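PDB 2WNR: exosome complex component Rrp42 from Methanothermobacter thermautotrophicus, which probably serves as a non-catalytic subunit of the RNA-degrading exosome, helping to structure the active site of its partner Rrp41. Local coordinates for residues C114-L126 with Q185-T197. Sequence-based numbering, arbitrary orientation.
Sequences CIRESRMIDLEKL and QPLPVNRKALMCT
The carbonyl oxygen of Met120 accepts the backbone N-H of Asn190 (N to O 2.7 Å, N-H...O angle 157°); Val189 CA, 3.4 Å from the same oxygen, adds a CA-H...O contact. A second bond runs the opposite way, from Asp122 N to Pro188 O (3.2 Å, 161°). Flanking Ile121 and Val189, the two bonds define an isolated antiparallel bridge, a non-hydrogen-bonded pair.

Beyond Asp122, the Pro188 ring meets two side chains: its CG lies 3.8 Å from Lys125 CB, and its CD 3.8 Å from Leu126 CD2. The lysine chain runs alongside the ring, headed the other way.

Helix 102-117 gives way to a Schellman motif in which Arg119 takes positive phi. Arg191 CG sits between its backbone N and carbonyl carbon (chi1 42°), from where an extended chain runs past Ser118 O and brings one guanidinium face over Arg119 O. Arg119 lies alongside and points the same way, its NH2 3.7 Å from Arg191 NH1, with the two guanidinium planes steeply inclined. Cut back to an alanine, Arg191 would probably leave Arg119 O without the guanidinium over it and the Arg119 side chain freer to turn.

Further along, Ser118 presents its CB to Ala193 CB (3.6 Å), and the apolar pair Cys114 SG and Met195 CE meets at 3.8 Å. Strand 231-237 adds Cys232 against Ser118 and Ala193, while Val159 of helix 150-164 touches Met120.

The contact joins the end of helix 102-117 and the loop after it to the linker between two antiparallel sheets of this RNase PH-family fold and to the start of strand 193-201. Since both bonds are backbone to backbone, the bridge probably depends more on chain path than on side-chain identity; side chains pack round it, partly against backbone carbonyls.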
loop_
_atom_site.group_PDB
_atom_site.type_symbol
_atom_site.label_atom_id
_atom_site.label_comp_id
_atom_site.label_asym_id
_atom_site.label_seq_id
_atom_site.Cartn_x
_atom_site.Cartn_y
_atom_site.Cartn_z
ATOM N N CYS A 114 7.031 3.891 -27.191
ATOM C CA CYS A 114 6.641 4.120 -28.575
ATOM C C CYS A 114 6.061 5.520 -28.814
ATOM O O CYS A 114 6.505 6.237 -29.720
ATOM C CB CYS A 114 5.627 3.064 -28.988
ATOM S SG CYS A 114 5.432 2.904 -30.743
ATOM N N ILE A 115 5.080 5.912 -28.003
ATOM C CA ILE A 115 4.513 7.261 -28.078
ATOM C C ILE A 115 5.544 8.348 -27.759
ATOM O O ILE A 115 5.616 9.356 -28.466
ATOM C CB ILE A 115 3.241 7.404 -27.194
ATOM C CG1 ILE A 115 1.998 6.984 -27.974
ATOM C CG2 ILE A 115 3.031 8.827 -26.718
ATOM C CD1 ILE A 115 1.737 5.511 -27.950
ATOM N N ARG A 116 6.343 8.130 -26.716
ATOM C CA ARG A 116 7.282 9.144 -26.231
ATOM C C ARG A 116 8.472 9.358 -27.167
ATOM O O ARG A 116 8.783 10.488 -27.524
ATOM C CB ARG A 116 7.762 8.799 -24.813
ATOM C CG ARG A 116 8.624 9.874 -24.123
ATOM C CD ARG A 116 8.959 9.477 -22.677
ATOM N NE ARG A 116 7.753 9.139 -21.918
ATOM C CZ ARG A 116 6.960 10.023 -21.309
ATOM N NH1 ARG A 116 7.242 11.334 -21.344
ATOM N NH2 ARG A 116 5.889 9.590 -20.655
ATOM N N GLU A 117 9.113 8.262 -27.567
ATOM C CA GLU A 117 10.349 8.310 -28.352
ATOM C C GLU A 117 10.144 8.722 -29.816
ATOM O O GLU A 117 11.052 9.260 -30.452
ATOM C CB GLU A 117 11.099 6.976 -28.266
ATOM C CG GLU A 117 11.534 6.588 -26.851
ATOM C CD GLU A 117 12.379 7.657 -26.164
ATOM O OE1 GLU A 117 13.459 8.003 -26.683
ATOM O OE2 GLU A 117 11.962 8.150 -25.096
ATOM N N SER A 118 8.954 8.457 -30.343
ATOM C CA SER A 118 8.579 8.922 -31.668
ATOM C C SER A 118 8.362 10.441 -31.676
ATOM O O SER A 118 8.270 11.059 -32.741
ATOM C CB SER A 118 7.312 8.213 -32.137
ATOM O OG SER A 118 6.192 8.611 -31.368
ATOM N N ARG A 119 8.294 11.032 -30.483
ATOM C CA ARG A 119 8.043 12.470 -30.306
ATOM C C ARG A 119 6.761 12.857 -31.043
ATOM O O ARG A 119 6.679 13.895 -31.710
ATOM C CB ARG A 119 9.260 13.328 -30.725
ATOM C CG ARG A 119 10.611 12.830 -30.168
ATOM C CD ARG A 119 11.564 13.962 -29.779
ATOM N NE ARG A 119 11.808 14.873 -30.881
ATOM C CZ ARG A 119 11.496 16.168 -30.970
ATOM N NH1 ARG A 119 10.917 16.855 -29.984
ATOM N NH2 ARG A 119 11.800 16.785 -32.101
ATOM N N MET A 120 5.769 11.987 -30.903
ATOM C CA MET A 120 4.468 12.118 -31.532
ATOM C C MET A 120 3.744 13.369 -31.083
ATOM O O MET A 120 3.108 14.048 -31.890
ATOM C CB MET A 120 3.627 10.900 -31.187
ATOM C CG MET A 120 2.167 11.009 -31.539
ATOM S SD MET A 120 1.403 9.387 -31.453
ATOM C CE MET A 120 -0.246 9.818 -32.007
ATOM N N ILE A 121 3.852 13.673 -29.795
ATOM C CA ILE A 121 3.216 14.848 -29.218
ATOM C C ILE A 121 4.267 15.887 -28.831
ATOM O O ILE A 121 5.243 15.567 -28.163
ATOM C CB ILE A 121 2.327 14.441 -28.018
ATOM C CG1 ILE A 121 1.133 13.653 -28.528
ATOM C CG2 ILE A 121 1.832 15.657 -27.246
ATOM C CD1 ILE A 121 0.605 12.676 -27.534
ATOM N N ASP A 122 4.073 17.122 -29.280
ATOM C CA ASP A 122 4.973 18.220 -28.920
ATOM C C ASP A 122 4.648 18.722 -27.518
ATOM O O ASP A 122 3.875 19.674 -27.354
ATOM C CB ASP A 122 4.869 19.366 -29.928
ATOM C CG ASP A 122 6.085 20.298 -29.898
ATOM O OD1 ASP A 122 6.969 20.130 -29.028
ATOM O OD2 ASP A 122 6.158 21.205 -30.759
ATOM N N LEU A 123 5.239 18.065 -26.518
ATOM C CA LEU A 123 5.056 18.426 -25.107
ATOM C C LEU A 123 5.323 19.920 -24.813
ATOM O O LEU A 123 4.741 20.487 -23.890
ATOM C CB LEU A 123 5.922 17.542 -24.195
ATOM C CG LEU A 123 5.918 16.012 -24.350
ATOM C CD1 LEU A 123 6.894 15.313 -23.393
ATOM C CD2 LEU A 123 4.524 15.362 -24.311
ATOM N N GLU A 124 6.189 20.547 -25.604
ATOM C CA GLU A 124 6.463 21.980 -25.471
ATOM C C GLU A 124 5.216 22.835 -25.649
ATOM O O GLU A 124 5.088 23.886 -25.022
ATOM C CB GLU A 124 7.525 22.430 -26.473
ATOM C CG GLU A 124 8.948 22.358 -25.956
ATOM C CD GLU A 124 9.902 23.193 -26.787
ATOM O OE1 GLU A 124 10.004 22.928 -28.006
ATOM O OE2 GLU A 124 10.546 24.118 -26.227
ATOM N N LYS A 125 4.308 22.380 -26.510
ATOM C CA LYS A 125 3.076 23.109 -26.806
ATOM C C LYS A 125 1.991 22.833 -25.767
ATOM O O LYS A 125 0.932 23.468 -25.787
ATOM C CB LYS A 125 2.569 22.777 -28.213
ATOM C CG LYS A 125 3.564 23.092 -29.313
ATOM C CD LYS A 125 2.881 23.297 -30.654
ATOM C CE LYS A 125 3.916 23.420 -31.766
ATOM N NZ LYS A 125 3.639 24.576 -32.668
ATOM N N LEU A 126 2.263 21.889 -24.867
ATOM C CA LEU A 126 1.357 21.577 -23.767
ATOM C C LEU A 126 1.696 22.391 -22.519
ATOM O O LEU A 126 0.938 22.396 -21.537
ATOM C CB LEU A 126 1.374 20.081 -23.466
ATOM C CG LEU A 126 0.905 19.183 -24.615
ATOM C CD1 LEU A 126 0.801 17.736 -24.146
ATOM C CD2 LEU A 126 -0.433 19.652 -25.179
ATOM N N GLN A 185 -9.443 22.153 -28.922
ATOM C CA GLN A 185 -8.285 21.992 -29.798
ATOM C C GLN A 185 -7.769 20.554 -29.861
ATOM O O GLN A 185 -7.796 19.830 -28.858
ATOM C CB GLN A 185 -7.153 22.933 -29.365
ATOM C CG GLN A 185 -7.440 24.421 -29.599
ATOM C CD GLN A 185 -6.247 25.322 -29.292
ATOM O OE1 GLN A 185 -5.647 25.244 -28.218
ATOM N NE2 GLN A 185 -5.910 26.191 -30.237
ATOM N N PRO A 186 -7.301 20.125 -31.049
ATOM C CA PRO A 186 -6.617 18.841 -31.139
ATOM C C PRO A 186 -5.281 18.905 -30.414
ATOM O O PRO A 186 -4.760 20.003 -30.189
ATOM C CB PRO A 186 -6.388 18.671 -32.644
ATOM C CG PRO A 186 -7.414 19.529 -33.285
ATOM C CD PRO A 186 -7.543 20.710 -32.378
ATOM N N LEU A 187 -4.745 17.749 -30.029
ATOM C CA LEU A 187 -3.395 17.696 -29.482
ATOM C C LEU A 187 -2.394 18.015 -30.592
ATOM O O LEU A 187 -2.609 17.618 -31.740
ATOM C CB LEU A 187 -3.083 16.327 -28.882
ATOM C CG LEU A 187 -3.839 15.861 -27.638
ATOM C CD1 LEU A 187 -3.389 14.459 -27.261
ATOM C CD2 LEU A 187 -3.654 16.810 -26.471
ATOM N N PRO A 188 -1.308 18.750 -30.259
ATOM C CA PRO A 188 -0.248 18.978 -31.246
ATOM C C PRO A 188 0.437 17.650 -31.599
ATOM O O PRO A 188 1.294 17.157 -30.854
ATOM C CB PRO A 188 0.711 19.940 -30.530
ATOM C CG PRO A 188 0.445 19.727 -29.060
ATOM C CD PRO A 188 -1.013 19.398 -28.964
ATOM N N VAL A 189 0.018 17.069 -32.717
ATOM C CA VAL A 189 0.552 15.800 -33.182
ATOM C C VAL A 189 1.572 16.091 -34.274
ATOM O O VAL A 189 1.223 16.620 -35.329
ATOM C CB VAL A 189 -0.572 14.873 -33.710
ATOM C CG1 VAL A 189 0.008 13.611 -34.327
ATOM C CG2 VAL A 189 -1.543 14.522 -32.588
ATOM N N ASN A 190 2.833 15.760 -34.007
ATOM C CA ASN A 190 3.907 16.006 -34.968
ATOM C C ASN A 190 4.038 14.912 -36.022
ATOM O O ASN A 190 4.342 15.192 -37.188
ATOM C CB ASN A 190 5.239 16.211 -34.244
ATOM C CG ASN A 190 5.419 17.634 -33.736
ATOM O OD1 ASN A 190 4.744 18.563 -34.182
ATOM N ND2 ASN A 190 6.344 17.810 -32.800
ATOM N N ARG A 191 3.808 13.670 -35.593
ATOM C CA ARG A 191 3.934 12.484 -36.442
ATOM C C ARG A 191 3.326 11.240 -35.792
ATOM O O ARG A 191 2.995 11.243 -34.609
ATOM C CB ARG A 191 5.398 12.223 -36.830
ATOM C CG ARG A 191 6.442 12.395 -35.719
ATOM C CD ARG A 191 7.834 12.323 -36.323
ATOM N NE ARG A 191 8.869 12.932 -35.489
ATOM C CZ ARG A 191 9.174 14.232 -35.469
ATOM N NH1 ARG A 191 10.146 14.669 -34.676
ATOM N NH2 ARG A 191 8.512 15.100 -36.227
ATOM N N LYS A 192 3.170 10.184 -36.582
ATOM C CA LYS A 192 2.599 8.935 -36.089
ATOM C C LYS A 192 3.648 7.843 -36.063
ATOM O O LYS A 192 4.624 7.885 -36.813
ATOM C CB LYS A 192 1.417 8.490 -36.954
ATOM C CG LYS A 192 0.087 9.133 -36.584
ATOM C CD LYS A 192 -0.894 9.102 -37.747
ATOM C CE LYS A 192 -0.709 10.306 -38.646
ATOM N NZ LYS A 192 -1.530 10.201 -39.882
ATOM N N ALA A 193 3.441 6.881 -35.174
ATOM C CA ALA A 193 4.259 5.686 -35.100
ATOM C C ALA A 193 3.355 4.536 -34.673
ATOM O O ALA A 193 2.401 4.739 -33.915
ATOM C CB ALA A 193 5.376 5.877 -34.112
ATOM N N LEU A 194 3.630 3.340 -35.175
ATOM C CA LEU A 194 2.891 2.158 -34.742
ATOM C C LEU A 194 3.835 0.982 -34.519
ATOM O O LEU A 194 5.034 1.082 -34.804
ATOM C CB LEU A 194 1.776 1.796 -35.734
ATOM C CG LEU A 194 0.555 2.724 -35.821
ATOM C CD1 LEU A 194 -0.402 2.242 -36.891
ATOM C CD2 LEU A 194 -0.176 2.880 -34.486
ATOM N N MET A 195 3.286 -0.133 -34.035
ATOM C CA MET A 195 4.100 -1.243 -33.582
ATOM C C MET A 195 3.689 -2.599 -34.145
ATOM O O MET A 195 2.500 -2.931 -34.244
ATOM C CB MET A 195 4.085 -1.280 -32.060
ATOM C CG MET A 195 4.936 -2.353 -31.429
ATOM S SD MET A 195 5.158 -2.029 -29.669
ATOM C CE MET A 195 6.316 -0.651 -29.732
ATOM N N CYS A 196 4.706 -3.380 -34.496
ATOM C CA CYS A 196 4.545 -4.758 -34.925
ATOM C C CYS A 196 5.226 -5.688 -33.931
ATOM O O CYS A 196 6.390 -5.479 -33.583
ATOM C CB CYS A 196 5.177 -4.941 -36.295
ATOM S SG CYS A 196 4.312 -4.111 -37.619
ATOM N N THR A 197 4.495 -6.704 -33.475
ATOM C CA THR A 197 5.037 -7.722 -32.585
ATOM C C THR A 197 5.132 -9.043 -33.326
ATOM O O THR A 197 4.176 -9.471 -33.974
ATOM C CB THR A 197 4.173 -7.904 -31.323
ATOM O OG1 THR A 197 4.180 -6.691 -30.567
ATOM C CG2 THR A 197 4.724 -9.003 -30.439
#